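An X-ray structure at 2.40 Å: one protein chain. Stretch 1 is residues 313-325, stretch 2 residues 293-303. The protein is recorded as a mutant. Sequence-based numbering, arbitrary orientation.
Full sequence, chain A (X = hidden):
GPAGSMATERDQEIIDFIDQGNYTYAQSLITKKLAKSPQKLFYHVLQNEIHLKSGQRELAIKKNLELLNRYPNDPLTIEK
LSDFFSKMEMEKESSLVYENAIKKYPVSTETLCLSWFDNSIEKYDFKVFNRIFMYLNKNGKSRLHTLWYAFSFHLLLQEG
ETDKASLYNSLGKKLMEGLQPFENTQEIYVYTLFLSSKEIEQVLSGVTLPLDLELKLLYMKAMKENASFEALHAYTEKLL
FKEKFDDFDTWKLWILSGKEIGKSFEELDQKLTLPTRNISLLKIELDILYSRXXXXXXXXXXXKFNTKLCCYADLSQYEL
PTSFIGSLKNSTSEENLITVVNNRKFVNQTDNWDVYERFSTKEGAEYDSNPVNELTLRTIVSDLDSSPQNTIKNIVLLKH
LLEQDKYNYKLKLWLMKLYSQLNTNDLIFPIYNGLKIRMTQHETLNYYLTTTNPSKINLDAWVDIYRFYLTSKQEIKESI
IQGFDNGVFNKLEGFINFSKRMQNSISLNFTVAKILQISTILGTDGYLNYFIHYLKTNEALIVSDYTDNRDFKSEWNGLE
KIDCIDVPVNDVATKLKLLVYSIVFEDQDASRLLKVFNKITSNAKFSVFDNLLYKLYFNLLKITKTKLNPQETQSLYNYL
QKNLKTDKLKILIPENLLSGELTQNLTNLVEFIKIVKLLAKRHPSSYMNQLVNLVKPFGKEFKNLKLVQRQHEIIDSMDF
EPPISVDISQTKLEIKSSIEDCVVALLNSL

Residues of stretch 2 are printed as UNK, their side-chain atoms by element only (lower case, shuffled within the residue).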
# COMPACT_ATOMS: atom_id res chain seq x y z
N ALA A 313 11.94 -20.75 -10.49
CA ALA A 313 12.28 -19.76 -9.46
C ALA A 313 13.11 -20.39 -8.35
O ALA A 313 13.99 -19.73 -7.78
CB ALA A 313 11.00 -19.13 -8.90
N ASP A 314 12.87 -21.66 -8.05
CA ASP A 314 13.65 -22.34 -7.03
C ASP A 314 15.10 -22.58 -7.48
O ASP A 314 16.04 -22.39 -6.70
CB ASP A 314 12.95 -23.66 -6.68
CG ASP A 314 11.61 -23.46 -5.92
OD1 ASP A 314 11.25 -22.31 -5.57
OD2 ASP A 314 10.93 -24.48 -5.66
N LEU A 315 15.31 -22.98 -8.74
CA LEU A 315 16.67 -23.33 -9.18
C LEU A 315 17.48 -22.13 -9.65
O LEU A 315 18.69 -22.06 -9.39
CB LEU A 315 16.61 -24.38 -10.30
CG LEU A 315 16.22 -25.77 -9.81
CD1 LEU A 315 16.14 -26.74 -10.98
CD2 LEU A 315 17.19 -26.28 -8.73
N SER A 316 16.85 -21.18 -10.34
CA SER A 316 17.56 -20.07 -10.95
C SER A 316 18.25 -19.19 -9.92
O SER A 316 19.08 -18.36 -10.30
CB SER A 316 16.59 -19.23 -11.79
OG SER A 316 15.54 -18.71 -10.98
N GLN A 317 17.93 -19.35 -8.63
CA GLN A 317 18.65 -18.62 -7.60
C GLN A 317 20.04 -19.19 -7.35
O GLN A 317 20.86 -18.53 -6.71
CB GLN A 317 17.84 -18.63 -6.31
CG GLN A 317 17.90 -19.94 -5.56
CD GLN A 317 17.03 -19.92 -4.33
OE1 GLN A 317 17.51 -19.71 -3.21
NE2 GLN A 317 15.73 -20.12 -4.53
N TYR A 318 20.31 -20.40 -7.81
CA TYR A 318 21.64 -20.99 -7.74
C TYR A 318 22.36 -20.77 -9.06
O TYR A 318 21.77 -20.33 -10.06
CB TYR A 318 21.56 -22.49 -7.42
CG TYR A 318 20.77 -22.79 -6.16
CD1 TYR A 318 21.28 -22.46 -4.90
CD2 TYR A 318 19.53 -23.42 -6.22
CE1 TYR A 318 20.58 -22.74 -3.75
CE2 TYR A 318 18.82 -23.69 -5.06
CZ TYR A 318 19.35 -23.35 -3.83
OH TYR A 318 18.65 -23.61 -2.67
N GLU A 319 23.66 -21.07 -9.05
CA GLU A 319 24.48 -20.98 -10.26
C GLU A 319 24.43 -22.35 -10.91
O GLU A 319 25.09 -23.29 -10.48
CB GLU A 319 25.90 -20.54 -9.93
CG GLU A 319 26.19 -19.10 -10.35
CD GLU A 319 27.47 -18.55 -9.74
OE1 GLU A 319 27.43 -18.10 -8.57
OE2 GLU A 319 28.52 -18.58 -10.42
N LEU A 320 23.62 -22.46 -11.95
CA LEU A 320 23.35 -23.75 -12.54
C LEU A 320 24.48 -24.16 -13.47
O LEU A 320 24.98 -23.33 -14.24
CB LEU A 320 22.02 -23.71 -13.27
CG LEU A 320 20.95 -23.40 -12.22
CD1 LEU A 320 19.60 -23.07 -12.84
CD2 LEU A 320 20.84 -24.54 -11.21
N PRO A 321 24.90 -25.41 -13.42
CA PRO A 321 25.96 -25.88 -14.33
C PRO A 321 25.48 -25.85 -15.78
O PRO A 321 24.31 -26.12 -16.07
CB PRO A 321 26.24 -27.30 -13.85
CG PRO A 321 24.98 -27.71 -13.14
CD PRO A 321 24.45 -26.47 -12.50
N THR A 322 26.41 -25.54 -16.69
CA THR A 322 26.06 -25.45 -18.11
C THR A 322 25.68 -26.81 -18.69
O THR A 322 25.01 -26.86 -19.73
CB THR A 322 27.23 -24.82 -18.89
OG1 THR A 322 28.43 -25.58 -18.66
CG2 THR A 322 27.46 -23.38 -18.44
N SER A 323 26.03 -27.90 -18.02
CA SER A 323 25.60 -29.23 -18.47
C SER A 323 24.11 -29.45 -18.24
O SER A 323 23.43 -30.05 -19.08
CB SER A 323 26.41 -30.30 -17.74
OG SER A 323 26.23 -30.19 -16.34
N PHE A 324 23.59 -29.00 -17.09
CA PHE A 324 22.16 -29.16 -16.80
C PHE A 324 21.31 -28.42 -17.82
O PHE A 324 20.33 -28.96 -18.34
CB PHE A 324 21.85 -28.67 -15.39
CG PHE A 324 20.39 -28.38 -15.15
CD1 PHE A 324 19.48 -29.41 -14.92
CD2 PHE A 324 19.92 -27.07 -15.15
CE1 PHE A 324 18.14 -29.14 -14.70
CE2 PHE A 324 18.58 -26.80 -14.92
CZ PHE A 324 17.69 -27.83 -14.70
N ILE A 325 21.69 -27.17 -18.12
CA ILE A 325 20.98 -26.38 -19.11
C ILE A 325 21.11 -26.98 -20.49
O ILE A 325 20.21 -26.84 -21.33
CB ILE A 325 21.50 -24.93 -19.07
CG1 ILE A 325 21.36 -24.36 -17.65
CG2 ILE A 325 20.78 -24.08 -20.11
CD1 ILE A 325 19.93 -24.00 -17.27
N UNK A 293 29.90 -30.79 -5.55
CA UNK A 293 29.34 -30.48 -6.86
C UNK A 293 27.82 -30.39 -6.81
O UNK A 293 27.14 -31.29 -6.30
o UNK A 293 28.07 -32.40 -9.32
c UNK A 293 28.91 -31.51 -9.11
n UNK A 293 29.09 -30.49 -9.93
c UNK A 293 29.77 -31.54 -7.87
N UNK A 294 27.28 -29.32 -7.39
CA UNK A 294 25.85 -29.01 -7.38
C UNK A 294 25.03 -29.95 -8.26
O UNK A 294 23.83 -30.14 -8.01
c UNK A 294 26.47 -25.16 -7.30
c UNK A 294 24.28 -27.06 -7.74
c UNK A 294 26.56 -26.63 -6.93
c UNK A 294 25.70 -27.54 -7.82
N UNK A 295 25.65 -30.58 -9.26
CA UNK A 295 24.94 -31.07 -10.45
C UNK A 295 23.84 -32.07 -10.11
O UNK A 295 22.69 -31.90 -10.53
o UNK A 295 28.07 -32.04 -13.56
c UNK A 295 26.30 -30.83 -12.58
o UNK A 295 26.21 -31.84 -14.71
c UNK A 295 26.91 -31.62 -13.70
c UNK A 295 25.94 -31.70 -11.42
N UNK A 296 24.19 -33.15 -9.42
CA UNK A 296 23.24 -34.25 -9.24
C UNK A 296 22.03 -33.81 -8.42
O UNK A 296 20.90 -34.24 -8.69
c UNK A 296 25.32 -35.59 -9.10
c UNK A 296 23.92 -35.44 -8.57
o UNK A 296 24.00 -35.22 -7.16
N UNK A 297 22.23 -32.94 -7.42
CA UNK A 297 21.10 -32.49 -6.63
C UNK A 297 20.25 -31.47 -7.37
O UNK A 297 19.05 -31.36 -7.09
o UNK A 297 22.87 -31.42 -5.34
c UNK A 297 21.57 -31.96 -5.27
N UNK A 298 20.83 -30.73 -8.32
CA UNK A 298 20.00 -29.90 -9.20
C UNK A 298 19.15 -30.78 -10.10
O UNK A 298 17.95 -30.53 -10.27
c UNK A 298 20.12 -28.44 -11.25
c UNK A 298 21.30 -27.77 -9.18
c UNK A 298 20.88 -28.94 -10.02
N UNK A 299 19.75 -31.81 -10.69
CA UNK A 299 19.01 -32.72 -11.56
C UNK A 299 17.90 -33.43 -10.79
O UNK A 299 16.80 -33.63 -11.31
c UNK A 299 22.06 -34.02 -13.66
o UNK A 299 22.15 -35.15 -13.12
c UNK A 299 20.87 -33.12 -13.28
o UNK A 299 22.90 -33.59 -14.48
c UNK A 299 19.97 -33.73 -12.20
N UNK A 300 18.16 -33.81 -9.53
CA UNK A 300 17.16 -34.52 -8.74
C UNK A 300 15.99 -33.61 -8.37
O UNK A 300 14.83 -34.05 -8.37
n UNK A 300 16.53 -34.80 -5.40
c UNK A 300 16.78 -35.63 -6.45
c UNK A 300 17.81 -35.14 -7.49
o UNK A 300 16.25 -36.73 -6.56
N UNK A 301 16.26 -32.34 -8.07
CA UNK A 301 15.16 -31.41 -7.83
C UNK A 301 14.32 -31.23 -9.08
O UNK A 301 13.09 -31.25 -9.02
c UNK A 301 13.12 -27.36 -8.15
c UNK A 301 12.39 -27.30 -6.98
c UNK A 301 13.79 -29.01 -6.02
c UNK A 301 14.18 -28.24 -8.25
c UNK A 301 15.68 -30.05 -7.34
c UNK A 301 12.72 -28.12 -5.91
c UNK A 301 14.54 -29.07 -7.20
o UNK A 301 11.34 -26.42 -6.89
N UNK A 302 14.98 -31.08 -10.23
CA UNK A 302 14.28 -30.85 -11.49
C UNK A 302 13.40 -32.04 -11.86
O UNK A 302 12.29 -31.86 -12.37
c UNK A 302 13.50 -30.31 -16.53
c UNK A 302 14.67 -30.47 -13.99
c UNK A 302 13.60 -29.19 -15.74
o UNK A 302 12.92 -30.22 -17.77
c UNK A 302 15.29 -30.55 -12.61
c UNK A 302 13.97 -31.52 -16.07
c UNK A 302 14.17 -29.27 -14.48
c UNK A 302 14.56 -31.59 -14.80
N UNK A 303 13.89 -33.26 -11.63
CA UNK A 303 13.11 -34.44 -12.00
C UNK A 303 11.86 -34.56 -11.16
O UNK A 303 10.83 -35.06 -11.64
c UNK A 303 15.13 -35.82 -12.84
c UNK A 303 13.96 -35.71 -11.85
c UNK A 303 14.69 -35.80 -14.30
o UNK A 303 13.60 -36.27 -14.64
n UNK A 303 15.53 -35.24 -15.16

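Position 293 carries two carbons, the second bearing one oxygen and one nitrogen, a short amide; it makes no contact with stretch 1. It is N293, and N293 OD1 accepts from the backbone N of position 295 at 3.0 Å, a weak capping bond at the turn that leads into a helix.

Position 294 has four carbons, forked at the first, with one arm two carbons long. That arm ends near the carbonyl oxygen of E319. This is I294, its CA-to-CB bond pointing toward the partner; I294 CD1 lies 3.9 Å from E319 O.

At 295 three carbons run in a line and the third holds two oxygens: a carboxylate on a two-carbon spacer, lying near P321 and S323. This is E295. E295 CG packs 3.4 Å from P321 CG, and S323 OG donates to E295 OE2 at 2.3 Å, a very short hydrogen bond. The CA-to-CB bond points sideways; the chain bends its end nearer.

Position 296 shows one carbon carrying an oxygen and a carbon, T296, and 297 one carbon then one oxygen, S297. Neither reaches stretch 1, and S297 OG is satisfied elsewhere in the structure.

Position 298 has three carbons, one carrying the other two, with no polar atom, and it sits among the apolar side chains of L315, L320 and F324. It is V298, buried and pointed toward stretch 1. V298 CG2 meets L320 CD2 at 3.8 Å, V298 CG1 lies 4.3 Å from L315 CD1, and the same CG1 stands over one face of F324, 3.8 Å from its ring centroid and 11° off the normal, a CH-pi contact.

Position 299 repeats the pattern of three carbons with two terminal oxygens, and its aliphatic part comes beside F324. It is E299, with E299 CG lying 4.3 Å from F324 CD1.

Position 300, two carbons with an oxygen and a nitrogen on the second, is N300, out of reach.

Position 301 is one carbon, then a six-carbon ring bearing an oxygen; the ring lies against L315 and the oxygen reaches D314. It is Y301. L315 CG approaches Y301 CD2 at 3.6 Å, while Y301 OH donates to D314 OD2 at 2.3 Å, again very short. The phenol thus gives one residue both a greasy flank and a polar tip.

Position 302 has the same ring and oxygen, set by F324 and L315. It is Y302. The edge of F324 turns toward its face, centroids 5.5 Å apart and planes at 77°, with F324 CE1 3.8 Å from Y302 CG. L315 CD1 adds a contact to Y302 CB at 4.2 Å.

Position 303, three carbons with an oxygen and a nitrogen on the third, is Q303, exposed and without a contact.

The rule is one of helical spacing. V298, Y301 and Y302 all point toward stretch 1, steps of three and one that keep a single helix face on the partner; I294, just ahead of them, also points its CA-to-CB bond toward stretch 1. V298, L315, L320, F324, Y301 and Y302 supply the apolar packing, and two very short hydrogen bonds, S323 to E295 and Y301 to D314, add polar anchors to it. Together the two stretches bury 612 Å².

Stretch 2 (293-303) NIETSVENYYQ
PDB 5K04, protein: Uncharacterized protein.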